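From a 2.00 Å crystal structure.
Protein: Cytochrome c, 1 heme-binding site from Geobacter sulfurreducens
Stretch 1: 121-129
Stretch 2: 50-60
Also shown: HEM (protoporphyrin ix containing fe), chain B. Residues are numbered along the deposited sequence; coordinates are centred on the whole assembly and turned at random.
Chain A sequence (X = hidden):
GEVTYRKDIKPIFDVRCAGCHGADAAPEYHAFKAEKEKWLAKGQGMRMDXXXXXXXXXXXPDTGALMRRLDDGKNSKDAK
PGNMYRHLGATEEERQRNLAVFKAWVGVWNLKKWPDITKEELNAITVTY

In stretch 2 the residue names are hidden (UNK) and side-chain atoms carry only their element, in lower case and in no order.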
# COMPACT_ATOMS: atom_id res chain seq x y z
N GLU A 121 -0.73 7.61 17.44
CA GLU A 121 -0.30 7.64 16.05
C GLU A 121 -1.26 6.81 15.21
O GLU A 121 -1.66 7.21 14.13
CB GLU A 121 1.12 7.12 15.92
CG GLU A 121 2.15 8.01 16.57
CD GLU A 121 3.57 7.51 16.39
OE1 GLU A 121 3.95 6.47 16.99
OE2 GLU A 121 4.31 8.16 15.63
N LEU A 122 -1.63 5.64 15.74
CA LEU A 122 -2.65 4.79 15.12
C LEU A 122 -3.93 5.56 14.89
O LEU A 122 -4.61 5.33 13.89
CB LEU A 122 -2.92 3.54 15.97
CG LEU A 122 -1.80 2.50 16.03
CD1 LEU A 122 -1.99 1.54 17.21
CD2 LEU A 122 -1.69 1.73 14.74
N ASN A 123 -4.27 6.48 15.78
CA ASN A 123 -5.52 7.21 15.61
C ASN A 123 -5.52 8.06 14.35
O ASN A 123 -6.57 8.38 13.81
CB ASN A 123 -5.83 8.08 16.84
CG ASN A 123 -6.05 7.27 18.12
OD1 ASN A 123 -6.60 6.15 18.09
ND2 ASN A 123 -5.64 7.84 19.25
N ALA A 124 -4.35 8.42 13.88
CA ALA A 124 -4.22 9.42 12.82
C ALA A 124 -4.34 8.80 11.44
O ALA A 124 -4.32 9.51 10.42
CB ALA A 124 -2.91 10.13 12.96
N ILE A 125 -4.44 7.48 11.41
CA ILE A 125 -4.54 6.74 10.15
C ILE A 125 -6.02 6.57 9.81
O ILE A 125 -6.71 5.79 10.45
CB ILE A 125 -3.79 5.40 10.28
CG1 ILE A 125 -2.28 5.66 10.30
CG2 ILE A 125 -4.14 4.47 9.16
CD1 ILE A 125 -1.42 4.46 10.66
N THR A 126 -6.52 7.31 8.82
CA THR A 126 -7.97 7.43 8.63
C THR A 126 -8.56 6.47 7.60
O THR A 126 -9.59 5.81 7.87
CB THR A 126 -8.32 8.86 8.21
OG1 THR A 126 -7.42 9.30 7.20
CG2 THR A 126 -8.19 9.79 9.39
N VAL A 127 -7.98 6.49 6.41
CA VAL A 127 -8.13 5.41 5.47
C VAL A 127 -9.64 5.27 5.14
O VAL A 127 -10.22 4.21 5.18
CB VAL A 127 -7.33 4.18 6.11
CG1 VAL A 127 -8.20 3.14 6.80
CG2 VAL A 127 -6.36 3.61 5.17
N THR A 128 -10.27 6.41 4.84
CA THR A 128 -11.71 6.43 4.63
C THR A 128 -12.20 5.58 3.46
O THR A 128 -11.63 5.63 2.36
CB THR A 128 -12.19 7.88 4.42
OG1 THR A 128 -11.74 8.67 5.53
CG2 THR A 128 -13.71 7.95 4.31
N TYR A 129 -13.24 4.80 3.70
CA TYR A 129 -13.77 3.92 2.65
C TYR A 129 -14.53 4.70 1.58
O TYR A 129 -14.35 4.51 0.37
CB TYR A 129 -14.73 2.91 3.26
CG TYR A 129 -15.40 2.03 2.24
CD1 TYR A 129 -14.66 1.14 1.47
CD2 TYR A 129 -16.77 2.08 2.04
CE1 TYR A 129 -15.28 0.31 0.53
CE2 TYR A 129 -17.40 1.24 1.11
CZ TYR A 129 -16.65 0.37 0.36
OH TYR A 129 -17.24 -0.45 -0.55
OXT TYR A 129 -15.37 5.53 1.92
N UNK A 50 -9.08 -5.40 -2.38
CA UNK A 50 -10.29 -4.98 -1.69
C UNK A 50 -9.88 -4.01 -0.60
O UNK A 50 -8.70 -3.95 -0.24
o UNK A 50 -10.46 -6.52 0.24
c UNK A 50 -11.06 -6.17 -1.02
c UNK A 50 -11.16 -7.41 -1.98
N UNK A 51 -10.82 -3.22 -0.11
CA UNK A 51 -10.52 -2.25 0.95
C UNK A 51 -9.98 -2.93 2.21
O UNK A 51 -8.94 -2.54 2.72
c UNK A 51 -11.79 -1.46 1.26
c UNK A 51 -11.62 1.13 4.67
c UNK A 51 -11.12 0.68 2.39
c UNK A 51 -12.27 -0.95 3.68
c UNK A 51 -11.07 1.52 3.49
c UNK A 51 -12.22 -0.10 4.80
c UNK A 51 -11.72 -0.57 2.47
o UNK A 51 -11.55 1.99 5.76
N UNK A 52 -10.64 -3.99 2.71
CA UNK A 52 -10.11 -4.69 3.91
C UNK A 52 -8.73 -5.30 3.65
O UNK A 52 -7.88 -5.34 4.53
c UNK A 52 -11.06 -5.75 4.43
o UNK A 52 -12.25 -5.15 4.88
N UNK A 53 -8.49 -5.75 2.43
CA UNK A 53 -7.20 -6.35 2.14
C UNK A 53 -6.10 -5.32 2.09
O UNK A 53 -4.99 -5.61 2.53
c UNK A 53 -7.29 -9.73 1.51
c UNK A 53 -7.84 -8.57 1.09
n UNK A 53 -9.19 -8.82 0.92
c UNK A 53 -9.44 -10.09 1.20
n UNK A 53 -8.30 -10.66 1.55
c UNK A 53 -7.24 -7.22 0.87
N UNK A 54 -6.43 -4.09 1.68
CA UNK A 54 -5.43 -3.02 1.58
C UNK A 54 -5.09 -2.36 2.93
O UNK A 54 -3.90 -2.15 3.23
c UNK A 54 -5.51 0.12 -0.68
c UNK A 54 -5.85 -1.96 0.56
c UNK A 54 -3.51 -1.37 -0.42
c UNK A 54 -4.82 -0.87 0.22
N UNK A 55 -6.11 -2.04 3.72
CA UNK A 55 -5.88 -1.41 5.03
C UNK A 55 -5.09 -2.27 6.04
O UNK A 55 -4.55 -1.74 7.02
c UNK A 55 -7.18 -0.88 5.64
c UNK A 55 -8.07 -2.02 6.15
c UNK A 55 -9.15 -1.56 7.08
c UNK A 55 -7.92 0.01 4.62
N UNK A 56 -5.01 -3.58 5.77
CA UNK A 56 -4.13 -4.52 6.48
C UNK A 56 -2.69 -3.96 6.59
O UNK A 56 -1.98 -4.17 7.60
c UNK A 56 -4.14 -5.87 5.73
c UNK A 56 -1.97 -7.11 6.18
c UNK A 56 -1.89 -9.07 7.53
c UNK A 56 -3.98 -7.95 7.16
c UNK A 56 -3.35 -6.99 6.39
c UNK A 56 -1.25 -8.13 6.75
c UNK A 56 -3.26 -8.99 7.73
N UNK A 57 -2.31 -3.21 5.56
CA UNK A 57 -0.96 -2.70 5.37
C UNK A 57 -0.81 -1.24 5.80
O UNK A 57 0.19 -0.60 5.50
c UNK A 57 -1.77 -4.92 2.97
c UNK A 57 0.48 -5.16 3.81
c UNK A 57 -1.81 -6.27 2.66
c UNK A 57 -0.62 -4.34 3.54
o UNK A 57 -0.74 -8.39 2.66
c UNK A 57 0.45 -6.51 3.50
c UNK A 57 -0.71 -7.06 2.94
c UNK A 57 -0.58 -2.88 3.90
N UNK A 58 -1.79 -0.72 6.51
CA UNK A 58 -1.71 0.66 6.95
C UNK A 58 -1.56 0.73 8.46
O UNK A 58 -0.44 0.87 8.91
c UNK A 58 -2.87 1.51 6.40
o UNK A 58 -4.10 1.03 6.91
c UNK A 58 -2.86 1.47 4.86
N UNK A 59 -2.63 0.67 9.24
CA UNK A 59 -2.51 0.72 10.70
C UNK A 59 -2.21 -0.62 11.37
O UNK A 59 -1.47 -0.69 12.37
c UNK A 59 -3.78 1.30 11.30
N UNK A 60 -2.82 -1.70 10.86
CA UNK A 60 -2.76 -2.99 11.55
C UNK A 60 -3.36 -4.06 10.65
O UNK A 60 -4.36 -3.81 9.99
n UNK A 60 -3.02 -5.88 14.97
c UNK A 60 -4.96 -7.41 14.53
c UNK A 60 -3.58 -4.20 13.61
c UNK A 60 -6.53 -6.48 12.95
c UNK A 60 -2.66 -4.64 14.51
c UNK A 60 -4.21 -6.24 14.40
c UNK A 60 -6.11 -7.50 13.80
c UNK A 60 -5.78 -5.33 12.79
c UNK A 60 -4.59 -5.21 13.53
c UNK A 60 -3.55 -2.91 12.86
CHA HEM B . 4.88 -6.24 -2.09
CHB HEM B . 2.01 -2.38 -2.54
CHC HEM B . 2.45 -2.86 -7.31
CHD HEM B . 4.77 -7.02 -6.89
C1A HEM B . 4.14 -5.11 -1.83
C2A HEM B . 3.97 -4.55 -0.52
C3A HEM B . 3.18 -3.48 -0.63
C4A HEM B . 2.83 -3.33 -2.01
CMA HEM B . 2.69 -2.56 0.50
CAA HEM B . 4.62 -5.12 0.75
CBA HEM B . 3.75 -6.16 1.47
CGA HEM B . 4.46 -6.50 2.78
O1A HEM B . 4.35 -5.76 3.77
O2A HEM B . 5.15 -7.53 2.81
C1B HEM B . 1.88 -2.19 -3.89
C2B HEM B . 1.17 -1.10 -4.49
C3B HEM B . 1.30 -1.21 -5.81
C4B HEM B . 2.09 -2.39 -6.07
CMB HEM B . 0.43 -0.07 -3.64
CAB HEM B . 0.75 -0.29 -6.90
CBB HEM B . 0.98 1.04 -6.76
C1C HEM B . 3.07 -4.04 -7.60
C2C HEM B . 3.30 -4.53 -8.93
C3C HEM B . 3.93 -5.71 -8.83
C4C HEM B . 4.15 -5.95 -7.42
CMC HEM B . 2.79 -3.80 -10.20
CAC HEM B . 4.45 -6.67 -9.94
CBC HEM B . 4.91 -6.19 -11.12
C1D HEM B . 4.97 -7.21 -5.55
C2D HEM B . 5.59 -8.39 -5.01
C3D HEM B . 5.62 -8.16 -3.50
C4D HEM B . 5.03 -6.86 -3.31
CMD HEM B . 6.08 -9.62 -5.82
CAD HEM B . 6.17 -9.10 -2.43
CBD HEM B . 7.70 -9.06 -2.40
CGD HEM B . 8.11 -7.74 -1.82
O1D HEM B . 7.88 -7.45 -0.62
O2D HEM B . 8.69 -6.95 -2.57
NA HEM B . 3.46 -4.33 -2.73
NB HEM B . 2.44 -2.95 -4.88
NC HEM B . 3.63 -4.92 -6.69
ND HEM B . 4.66 -6.33 -4.53
FE HEM B . 3.46 -4.59 -4.72

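Position 50 carries one carbon bearing an oxygen and a second carbon, out of reach of stretch 1; this is Thr 50. It caps the helix that follows: its OG1 accepts from the backbone N of position 53 at 3.0 Å.

Position 51 has one carbon leading to a six-carbon ring with a terminal oxygen, which lies 2.7 Å from Val 127 O. The residue is Tyr 51, and its OH donates a hydrogen bond to that carbonyl near the plane of the ring. Tyr 129 lies over one ring face, with its CD1 3.5 Å from Tyr 51 CG.

Position 52, a single carbon followed by an oxygen, is out of reach of stretch 1; it is Ser 52. At position 53 a carbon leads to a five-membered ring of three carbons and two nitrogens, also out of reach of stretch 1, the mark of His 53. Its ND1 is hydrogen-bonded to Thr 50 OG1 at 2.7 Å, so side chain and backbone both engage the cap.

Position 54 has four carbons forked at the second, buried but without contact to stretch 1, and is Leu 54. Position 55 also has four carbons, but the fork is at the first and one arm is two carbons long; the one-carbon arm lies 3.8 Å from Val 127 CG1. This is Ile 55, and the packing atom is its CG2.

Position 56 bears a carbon and an unsubstituted six-carbon ring, far from stretch 1, hence Phe 56. The ring at position 57 adds an oxygen and makes no contact with stretch 1, giving Tyr 57; it approaches the heme instead, with CE1 3.9 Å from HEM CBA.

At position 58 one carbon carries an oxygen and a carbon, and the oxygen lies 3.8 Å from Val 127 CG2. The branching and elements make this Thr 58, whose OG1 also donates a hydrogen bond to Ile 55 O at 2.8 Å. Position 59 has a lone carbon, and this CB lies 3.8 Å from Ile 125 CG2 and 4.0 Å from Leu 122 CD2; the residue is Ala 59. Position 60 has fused five- and six-membered rings holding eight carbons and one nitrogen, and its end leads away from stretch 1 without contact; it is Trp 60.

The contact buries 411 Å² and combines apolar packing with a single hydrogen bond between the stretches. Leu 122 and Ile 125 both pack on the small Ala 59, while Val 127 reaches Ile 55 and Thr 58. At the chain terminus, Tyr 129 directs its ring edge to the face of Tyr 51, with planes at 68°, and the Tyr 51 hydroxyl ties the aromatic pair to the Val 127 backbone.

Stretch 2 (50-60) TYSHLIFYTAW
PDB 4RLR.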